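Local atomic coordinates of xylose isomerase-like TIM barrel domain-containing protein (Parabacteroides distasonis, PDB entry 4KW2), a protein that is of uncharacterised function but folds as a xylose isomerase-like TIM barrel and may, like some relatives in that family, act as an isomerase. Residues Thr208-Asp213 with Ile253-Glu258. Numbering follows the deposited sequence.
Sequences TDKMED and IRNSLE. With SO4 (sulfate ion), chain B.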
ATOM      1  N   THR A 208      -2.003   1.837 -14.316  1.00 35.61           N
ATOM      2  CA  THR A 208      -3.435   1.698 -14.551  1.00 34.40           C
ATOM      3  C   THR A 208      -3.768   1.974 -16.009  1.00 33.59           C
ATOM      4  O   THR A 208      -2.932   2.440 -16.787  1.00 34.20           O
ATOM      5  CB  THR A 208      -4.251   2.656 -13.660  1.00 35.50           C
ATOM      6  OG1 THR A 208      -3.908   4.014 -13.965  1.00 33.33           O
ATOM      7  CG2 THR A 208      -3.967   2.387 -12.196  1.00 35.74           C
ATOM      8  N   ASP A 209      -5.006   1.663 -16.364  1.00 36.76           N
ATOM      9  CA  ASP A 209      -5.545   1.926 -17.691  1.00 36.60           C
ATOM     10  C   ASP A 209      -5.454   3.426 -17.988  1.00 32.96           C
ATOM     11  O   ASP A 209      -6.039   4.242 -17.276  1.00 31.04           O
ATOM     12  CB  ASP A 209      -7.011   1.462 -17.730  1.00 39.43           C
ATOM     13  CG  ASP A 209      -7.560   1.328 -19.136  1.00 41.32           C
ATOM     14  OD1 ASP A 209      -6.920   1.774 -20.111  1.00 40.23           O
ATOM     15  OD2 ASP A 209      -8.658   0.755 -19.263  1.00 51.00           O
ATOM     16  N   LYS A 210      -4.699   3.775 -19.026  1.00 33.35           N
ATOM     17  CA  LYS A 210      -4.480   5.173 -19.434  1.00 34.38           C
ATOM     18  C   LYS A 210      -3.885   6.070 -18.334  1.00 29.80           C
ATOM     19  O   LYS A 210      -4.043   7.286 -18.359  1.00 29.49           O
ATOM     20  CB  LYS A 210      -5.778   5.748 -20.013  1.00 40.45           C
ATOM     21  CG  LYS A 210      -6.092   5.159 -21.385  1.00 49.77           C
ATOM     22  CD  LYS A 210      -7.559   4.817 -21.568  1.00 61.20           C
ATOM     23  CE  LYS A 210      -7.765   4.048 -22.868  1.00 66.98           C
ATOM     24  NZ  LYS A 210      -8.871   3.057 -22.753  1.00 69.26           N
HETATM   25  N   MSE A 211      -3.158   5.443 -17.409  1.00 29.69           N
HETATM   26  CA  MSE A 211      -2.611   6.085 -16.200  1.00 29.74           C
HETATM   27  C   MSE A 211      -3.634   6.899 -15.446  1.00 29.00           C
HETATM   28  O   MSE A 211      -3.313   7.914 -14.835  1.00 28.76           O
HETATM   29  CB  MSE A 211      -1.351   6.884 -16.544  1.00 29.72           C
HETATM   30  CG  MSE A 211      -0.237   5.902 -16.883  1.00 31.12           C
HETATM   31 SE   MSE A 211       1.372   6.843 -17.504  0.75 29.68          SE
HETATM   32  CE  MSE A 211       1.831   7.616 -15.761  1.00 32.80           C
ATOM     33  N   GLU A 212      -4.876   6.438 -15.454  1.00 29.70           N
ATOM     34  CA  GLU A 212      -5.913   7.062 -14.648  1.00 32.37           C
ATOM     35  C   GLU A 212      -5.563   6.911 -13.169  1.00 30.69           C
ATOM     36  O   GLU A 212      -4.927   5.940 -12.763  1.00 27.54           O
ATOM     37  CB  GLU A 212      -7.281   6.439 -14.942  1.00 34.56           C
ATOM     38  CG  GLU A 212      -7.414   4.984 -14.501  1.00 38.78           C
ATOM     39  CD  GLU A 212      -8.738   4.353 -14.903  1.00 44.28           C
ATOM     40  OE1 GLU A 212      -9.497   4.975 -15.685  1.00 43.83           O
ATOM     41  OE2 GLU A 212      -9.017   3.229 -14.424  1.00 46.14           O
ATOM     42  N   ASP A 213      -5.984   7.880 -12.370  1.00 32.72           N
ATOM     43  CA  ASP A 213      -5.745   7.845 -10.947  1.00 32.44           C
ATOM     44  C   ASP A 213      -6.862   8.576 -10.212  1.00 31.57           C
ATOM     45  O   ASP A 213      -7.574   9.383 -10.800  1.00 33.70           O
ATOM     46  CB  ASP A 213      -4.379   8.455 -10.634  1.00 36.28           C
ATOM     47  CG  ASP A 213      -3.953   8.223  -9.194  1.00 44.00           C
ATOM     48  OD1 ASP A 213      -3.841   7.047  -8.787  1.00 49.30           O
ATOM     49  OD2 ASP A 213      -3.746   9.213  -8.463  1.00 53.16           O
ATOM     50  N   ILE A 253      -3.906  -3.160 -19.596  1.00 36.04           N
ATOM     51  CA  ILE A 253      -2.549  -2.627 -19.615  1.00 35.46           C
ATOM     52  C   ILE A 253      -2.127  -2.311 -21.059  1.00 33.55           C
ATOM     53  O   ILE A 253      -1.454  -1.309 -21.304  1.00 33.16           O
ATOM     54  CB  ILE A 253      -1.549  -3.583 -18.923  1.00 36.54           C
ATOM     55  CG1 ILE A 253      -1.954  -3.825 -17.464  1.00 39.79           C
ATOM     56  CG2 ILE A 253      -0.133  -3.023 -18.974  1.00 37.53           C
ATOM     57  CD1 ILE A 253      -1.986  -2.581 -16.595  1.00 41.14           C
ATOM     58  N   ARG A 254      -2.557  -3.132 -22.015  1.00 32.36           N
ATOM     59  CA  ARG A 254      -2.258  -2.863 -23.427  1.00 33.27           C
ATOM     60  C   ARG A 254      -2.781  -1.506 -23.899  1.00 35.05           C
ATOM     61  O   ARG A 254      -2.177  -0.894 -24.780  1.00 35.51           O
ATOM     62  CB  ARG A 254      -2.744  -3.993 -24.333  1.00 33.02           C
ATOM     63  CG  ARG A 254      -1.726  -5.114 -24.430  1.00 32.53           C
ATOM     64  CD  ARG A 254      -2.230  -6.302 -25.221  1.00 32.01           C
ATOM     65  NE  ARG A 254      -2.488  -6.008 -26.632  1.00 31.57           N
ATOM     66  CZ  ARG A 254      -1.552  -5.857 -27.571  1.00 32.02           C
ATOM     67  NH1 ARG A 254      -0.258  -5.935 -27.278  1.00 32.57           N
ATOM     68  NH2 ARG A 254      -1.914  -5.620 -28.824  1.00 32.52           N
ATOM     69  N   ASN A 255      -3.867  -1.018 -23.295  1.00 35.38           N
ATOM     70  CA  ASN A 255      -4.332   0.358 -23.548  1.00 35.16           C
ATOM     71  C   ASN A 255      -3.307   1.431 -23.202  1.00 36.70           C
ATOM     72  O   ASN A 255      -3.161   2.409 -23.936  1.00 37.56           O
ATOM     73  CB  ASN A 255      -5.602   0.660 -22.768  1.00 35.63           C
ATOM     74  CG  ASN A 255      -6.792  -0.116 -23.268  1.00 37.20           C
ATOM     75  OD1 ASN A 255      -6.907  -0.389 -24.455  1.00 40.66           O
ATOM     76  ND2 ASN A 255      -7.690  -0.475 -22.361  1.00 40.07           N
ATOM     77  N   SER A 256      -2.620   1.267 -22.075  1.00 35.55           N
ATOM     78  CA  SER A 256      -1.572   2.205 -21.686  1.00 37.41           C
ATOM     79  C   SER A 256      -0.295   1.980 -22.490  1.00 36.07           C
ATOM     80  O   SER A 256       0.331   2.935 -22.943  1.00 35.42           O
ATOM     81  CB  SER A 256      -1.274   2.105 -20.192  1.00 38.82           C
ATOM     82  OG  SER A 256      -2.339   2.658 -19.447  1.00 41.35           O
ATOM     83  N   LEU A 257       0.084   0.719 -22.674  1.00 37.81           N
ATOM     84  CA  LEU A 257       1.290   0.390 -23.444  1.00 36.99           C
ATOM     85  C   LEU A 257       1.229   0.964 -24.855  1.00 36.03           C
ATOM     86  O   LEU A 257       2.252   1.342 -25.419  1.00 40.81           O
ATOM     87  CB  LEU A 257       1.510  -1.124 -23.491  1.00 37.12           C
ATOM     88  CG  LEU A 257       1.867  -1.755 -22.143  1.00 39.39           C
ATOM     89  CD1 LEU A 257       2.015  -3.263 -22.278  1.00 38.09           C
ATOM     90  CD2 LEU A 257       3.135  -1.138 -21.566  1.00 40.89           C
ATOM     91  N   GLU A 258       0.021   1.045 -25.403  1.00 37.58           N
ATOM     92  CA  GLU A 258      -0.222   1.643 -26.719  1.00 41.60           C
ATOM     93  C   GLU A 258       0.434   3.022 -26.860  1.00 40.76           C
ATOM     94  O   GLU A 258       1.161   3.273 -27.817  1.00 41.46           O
ATOM     95  CB  GLU A 258      -1.733   1.747 -26.953  1.00 43.82           C
ATOM     96  CG  GLU A 258      -2.150   2.298 -28.303  1.00 48.73           C
ATOM     97  CD  GLU A 258      -3.658   2.405 -28.452  1.00 51.18           C
ATOM     98  OE1 GLU A 258      -4.391   1.772 -27.661  1.00 49.45           O
ATOM     99  OE2 GLU A 258      -4.116   3.122 -29.370  1.00 56.11           O
TER
HETATM  100  S   SO4 B 300      -5.497  -6.746 -28.848  1.00 46.11           S
HETATM  101  O1  SO4 B 300      -4.442  -6.244 -29.752  1.00 45.14           O
HETATM  102  O2  SO4 B 300      -5.544  -8.218 -28.928  1.00 50.24           O
HETATM  103  O3  SO4 B 300      -5.216  -6.328 -27.455  1.00 46.72           O
HETATM  104  O4  SO4 B 300      -6.802  -6.198 -29.275  1.00 52.77           O
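Ser-256 OG and the Thr-208 carbonyl illustrate how one hydroxyl can tie a turn of a barrel loop to a neighbouring helix. The buried serine donates through OG to Thr-208 O at 2.7 Å, lying in the carbonyl plane on a lone pair, and takes a weak, bent bond from Lys-210 N (123° at the hydrogen). Because Met-211 N also donates to Thr-208 O, that carbonyl is gripped twice, once from within the turn and once from the helix.

With Asp-209 CG anti to the backbone N (chi1 -164°), the carboxylate reaches Asn-255, its plane only 14° from the amide. Asn-255 ND2 donates to Asp-209 OD1 at 3.3 Å, on the syn side but tilted out of the carboxylate plane, and more weakly to OD2. Lys-210 NZ forms a long salt bridge with Asp-209 OD1 (3.5 Å), its bent chain passing CE 4.0 Å from Asn-255 CB. Were Asp-209 an alanine, Lys-210 would probably lose this countercharge and the Asn-255 amide the carboxylate that fixes its rotation.

The contact joins the loop between strand 199-204 and helix 222-232 to the barrel's last helix, 250-262; Met-211 packs on helix 222-232, while Ile-253 meets strand 238-241 and helix 36-46.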